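Local structure of ABC transporter (Caldanaerobius, 4G68) at residues S347-D350 against A354-L357; P51-V56 against E74-N79. The protein is probably an extracellular solute-binding protein that captures xylan-derived sugars and hands them to an ABC importer for uptake. All blocks are in the same frame, centred on the assembly; numbering follows the deposited sequence.

Contact 1 of 2, residues S347-D350 against A354-L357; sequences SDMD and ATGL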
loop_
_atom_site.group_PDB
_atom_site.type_symbol
_atom_site.label_atom_id
_atom_site.label_comp_id
_atom_site.label_asym_id
_atom_site.label_seq_id
_atom_site.Cartn_x
_atom_site.Cartn_y
_atom_site.Cartn_z
ATOM N N SER C 347 2.100 -2.111 14.545
ATOM C CA SER C 347 3.381 -1.653 13.964
ATOM C C SER C 347 4.499 -2.707 14.208
ATOM O O SER C 347 5.256 -3.060 13.284
ATOM C CB SER C 347 3.773 -0.306 14.569
ATOM O OG SER C 347 5.036 0.175 14.031
ATOM N N ASP C 348 4.629 -3.185 15.459
ATOM C CA ASP C 348 5.650 -4.220 15.782
ATOM C C ASP C 348 5.342 -5.571 15.082
ATOM O O ASP C 348 6.252 -6.260 14.589
ATOM C CB ASP C 348 5.647 -4.507 17.275
ATOM C CG ASP C 348 6.284 -3.428 18.104
ATOM O OD1 ASP C 348 6.701 -2.373 17.568
ATOM O OD2 ASP C 348 6.401 -3.703 19.352
ATOM N N MET C 349 4.062 -5.944 15.042
ATOM C CA MET C 349 3.634 -7.146 14.334
ATOM C C MET C 349 4.094 -7.025 12.862
ATOM O O MET C 349 4.730 -7.929 12.353
ATOM C CB MET C 349 2.096 -7.280 14.382
ATOM C CG MET C 349 1.551 -8.465 13.582
ATOM S SD MET C 349 -0.220 -8.431 13.251
ATOM C CE MET C 349 -0.331 -7.299 11.854
ATOM N N ASP C 350 3.775 -5.893 12.220
ATOM C CA ASP C 350 4.051 -5.626 10.772
ATOM C C ASP C 350 5.526 -5.839 10.483
ATOM O O ASP C 350 5.912 -6.543 9.530
ATOM C CB ASP C 350 3.737 -4.145 10.432
ATOM C CG ASP C 350 2.300 -3.894 10.036
ATOM O OD1 ASP C 350 1.526 -4.880 9.870
ATOM O OD2 ASP C 350 1.942 -2.668 9.884
ATOM N N ALA C 354 6.346 -8.780 8.229
ATOM C CA ALA C 354 6.451 -8.147 6.896
ATOM C C ALA C 354 5.100 -7.843 6.193
ATOM O O ALA C 354 5.025 -7.702 4.974
ATOM C CB ALA C 354 7.449 -8.899 5.979
ATOM N N THR C 355 4.054 -7.704 7.001
ATOM C CA THR C 355 2.751 -7.216 6.523
ATOM C C THR C 355 2.734 -5.697 6.391
ATOM O O THR C 355 1.826 -5.128 5.763
ATOM C CB THR C 355 1.571 -7.589 7.474
ATOM O OG1 THR C 355 1.882 -7.216 8.838
ATOM C CG2 THR C 355 1.202 -9.043 7.354
ATOM N N GLY C 356 3.713 -5.040 7.016
ATOM C CA GLY C 356 3.899 -3.606 6.813
ATOM C C GLY C 356 5.290 -3.096 7.158
ATOM O O GLY C 356 6.165 -3.887 7.532
ATOM N N LEU C 357 5.498 -1.796 6.963
ATOM C CA LEU C 357 6.680 -1.112 7.495
ATOM C C LEU C 357 6.277 -0.318 8.762
ATOM O O LEU C 357 5.285 0.444 8.716
ATOM C CB LEU C 357 7.255 -0.190 6.441
ATOM C CG LEU C 357 7.914 -0.942 5.284
ATOM C CD1 LEU C 357 7.937 -0.054 4.045
ATOM C CD2 LEU C 357 9.314 -1.476 5.678
#
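The hydroxyl OG1 of T355 donates a 2.6 Å hydrogen bond to OD1 of D350, joining the last turn of helix 332-353 to the chain that leaves it. This is a helix C-terminus ended by a residue in the left-handed region: A354, with positive phi, turns the backbone back, so that T355 and G356 pass beside the carboxylate. The amide N of A354 still reaches back to the carbonyl O of D350 at 2.6 Å, though the bond is weak because it is bent to 126°. OD1 is met on its anti side, with the hydroxyl 27° out of the carboxylate plane. T355 can deliver that hydroxyl because OG1 sits between its backbone N and carbonyl carbon (chi1 50°). With an alanine in place of D350, the T355 hydroxyl would probably lose this acceptor and a gap would be likely to open beside G356. OD2 lies close to the carboxylate of D151, which may raise the proton affinity of the pair. M349 crosses T355 at about a right angle, its chain bent at chi3 to bring CE 3.7 Å from OG1. A side chain at G356 would run into OD2 of D350, whose CB comes within 3.5 Å of the G356 backbone N.

Contact 2 of 2, residues P51-V56 against E74-N79; sequences PAKTKV and ESVTEN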
loop_
_atom_site.group_PDB
_atom_site.type_symbol
_atom_site.label_atom_id
_atom_site.label_comp_id
_atom_site.label_asym_id
_atom_site.label_seq_id
_atom_site.Cartn_x
_atom_site.Cartn_y
_atom_site.Cartn_z
ATOM N N PRO C 51 -0.097 -15.133 8.810
ATOM C CA PRO C 51 -0.462 -15.230 10.223
ATOM C C PRO C 51 -0.988 -13.918 10.871
ATOM O O PRO C 51 -1.193 -13.894 12.092
ATOM C CB PRO C 51 0.873 -15.662 10.868
ATOM C CG PRO C 51 1.890 -14.924 10.050
ATOM C CD PRO C 51 1.364 -14.977 8.638
ATOM N N ALA C 52 -1.204 -12.855 10.080
ATOM C CA ALA C 52 -1.683 -11.556 10.617
ATOM C C ALA C 52 -2.976 -11.723 11.409
ATOM O O ALA C 52 -3.050 -11.263 12.552
ATOM C CB ALA C 52 -1.855 -10.513 9.526
ATOM N N LYS C 53 -3.949 -12.434 10.817
ATOM C CA LYS C 53 -5.274 -12.644 11.432
ATOM C C LYS C 53 -5.147 -13.249 12.832
ATOM O O LYS C 53 -5.813 -12.792 13.762
ATOM C CB LYS C 53 -6.182 -13.492 10.532
ATOM C CG LYS C 53 -7.583 -13.745 11.091
ATOM C CD LYS C 53 -8.213 -14.938 10.364
ATOM C CE LYS C 53 -9.502 -15.435 11.021
ATOM N NZ LYS C 53 -10.497 -14.317 11.014
ATOM N N THR C 54 -4.281 -14.268 12.960
ATOM C CA THR C 54 -3.977 -14.946 14.249
ATOM C C THR C 54 -3.244 -13.991 15.186
ATOM O O THR C 54 -3.557 -13.908 16.380
ATOM C CB THR C 54 -3.099 -16.216 14.030
ATOM O OG1 THR C 54 -3.810 -17.173 13.217
ATOM C CG2 THR C 54 -2.667 -16.881 15.364
ATOM N N LYS C 55 -2.262 -13.269 14.638
ATOM C CA LYS C 55 -1.533 -12.278 15.436
ATOM C C LYS C 55 -2.376 -11.138 16.020
ATOM O O LYS C 55 -2.163 -10.714 17.187
ATOM C CB LYS C 55 -0.353 -11.737 14.632
ATOM C CG LYS C 55 0.605 -12.853 14.255
ATOM C CD LYS C 55 1.404 -13.301 15.455
ATOM C CE LYS C 55 2.590 -12.392 15.581
ATOM N NZ LYS C 55 3.265 -12.689 16.858
ATOM N N VAL C 56 -3.318 -10.661 15.211
ATOM C CA VAL C 56 -4.141 -9.522 15.605
ATOM C C VAL C 56 -5.092 -9.966 16.708
ATOM O O VAL C 56 -5.253 -9.251 17.715
ATOM C CB VAL C 56 -4.913 -8.916 14.404
ATOM C CG1 VAL C 56 -5.863 -7.803 14.858
ATOM C CG2 VAL C 56 -3.907 -8.328 13.439
ATOM N N GLU C 74 -13.473 -7.319 17.712
ATOM C CA GLU C 74 -13.115 -6.906 16.357
ATOM C C GLU C 74 -14.044 -7.490 15.317
ATOM O O GLU C 74 -14.674 -8.518 15.544
ATOM C CB GLU C 74 -11.638 -7.261 16.052
ATOM C CG GLU C 74 -11.342 -8.759 16.071
ATOM C CD GLU C 74 -10.012 -9.143 15.428
ATOM O OE1 GLU C 74 -9.484 -8.382 14.583
ATOM O OE2 GLU C 74 -9.516 -10.248 15.761
ATOM N N SER C 75 -14.137 -6.836 14.170
ATOM C CA SER C 75 -14.719 -7.468 13.005
ATOM C C SER C 75 -13.745 -7.262 11.818
ATOM O O SER C 75 -13.325 -6.139 11.515
ATOM C CB SER C 75 -16.151 -6.951 12.758
ATOM O OG SER C 75 -16.573 -7.125 11.387
ATOM N N VAL C 76 -13.347 -8.372 11.191
ATOM C CA VAL C 76 -12.337 -8.328 10.129
ATOM C C VAL C 76 -12.961 -8.520 8.738
ATOM O O VAL C 76 -13.805 -9.396 8.536
ATOM C CB VAL C 76 -11.194 -9.319 10.425
ATOM C CG1 VAL C 76 -11.729 -10.670 10.857
ATOM C CG2 VAL C 76 -10.239 -9.437 9.260
ATOM N N THR C 77 -12.551 -7.674 7.792
ATOM C CA THR C 77 -13.131 -7.663 6.452
ATOM C C THR C 77 -12.006 -7.551 5.463
ATOM O O THR C 77 -11.089 -6.757 5.680
ATOM C CB THR C 77 -14.068 -6.448 6.260
ATOM O OG1 THR C 77 -15.032 -6.410 7.327
ATOM C CG2 THR C 77 -14.780 -6.522 4.889
ATOM N N GLU C 78 -12.109 -8.306 4.363
ATOM C CA GLU C 78 -11.133 -8.234 3.275
ATOM C C GLU C 78 -10.969 -6.781 2.802
ATOM O O GLU C 78 -11.953 -6.036 2.629
ATOM C CB GLU C 78 -11.486 -9.192 2.110
ATOM C CG GLU C 78 -10.498 -9.159 0.920
ATOM C CD GLU C 78 -10.702 -7.985 -0.015
ATOM O OE1 GLU C 78 -11.866 -7.548 -0.185
ATOM O OE2 GLU C 78 -9.700 -7.432 -0.561
ATOM N N ASN C 79 -9.704 -6.396 2.627
ATOM C CA ASN C 79 -9.286 -5.095 2.099
ATOM C C ASN C 79 -10.287 -4.309 1.179
ATOM O O ASN C 79 -10.711 -3.163 1.488
ATOM C CB ASN C 79 -7.936 -5.338 1.357
ATOM C CG ASN C 79 -7.409 -4.115 0.712
ATOM O OD1 ASN C 79 -7.548 -3.018 1.263
ATOM N ND2 ASN C 79 -6.813 -4.261 -0.474
HETATM O O HOH W 1 -7.742 -10.788 13.853
#
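V56 and E74 meet where the start of helix 52-66 lies against the end of strand 71-76, a worked example of how the helix of a beta-alpha-beta unit packs on its own sheet. Both CB atoms face across the contact, and V56 CG1, anti to its backbone N (chi1 175°), comes 3.7 Å from E74 OE1. The V56 methyl thus touches a carboxylate oxygen that is already engaged, since OE1 is hydrogen-bonded to ND2 of N45 on strand 40-45. E74 OE2 lies 2.7 Å from a water that is 2.8 Å from the carbonyl O of K53. Through this single molecule the strand's carboxylate is linked to the helix backbone, across segments whose side chains otherwise meet by packing alone.

One turn earlier the contact is looser and faces solvent. K53 runs out as an extended chain and bends at its last torsion, which brings NZ to within 3.9 Å of V76 CG1 while the two side chains cross at about a right angle. Its ammonium group stays 6.3 Å from E74 OE2, too far for a salt bridge, although the opposite charge may still exert a mild attraction. The buried area is correspondingly modest, 132 Å² for both sides together.

Around this pairing, E74 and V76 look to helix 52-66, whereas the side chain of S75, between them, touches W44 of strand 40-45. Just past the strand, T77 touches Y82 and K85 of helix 79-91, the helix that E78 caps through bonds from its carboxylate to the amides of D80 and A81. V56, in turn, is packed between strand 71-76, N45 of strand 40-45, and L346 and M349 of helix 332-353.

Contact 1 and contact 2 lie side by side, their centres about 13 Å apart, and the first turn of helix 52-66 takes part in joining them. M349, from the helix end of contact 1, presses its sulfur against contact 2: SD is 3.6 Å from K55 CB. M349 SD also lies 3.7 Å from V56 CG2, the methyl other than the one used against E74. A second bridge is T355 CG2 on A52 CB at 4.0 Å. F47, in a loop, touches both A52 and D350, so it, too, links the first beta-alpha-beta unit to the end of helix 332-353.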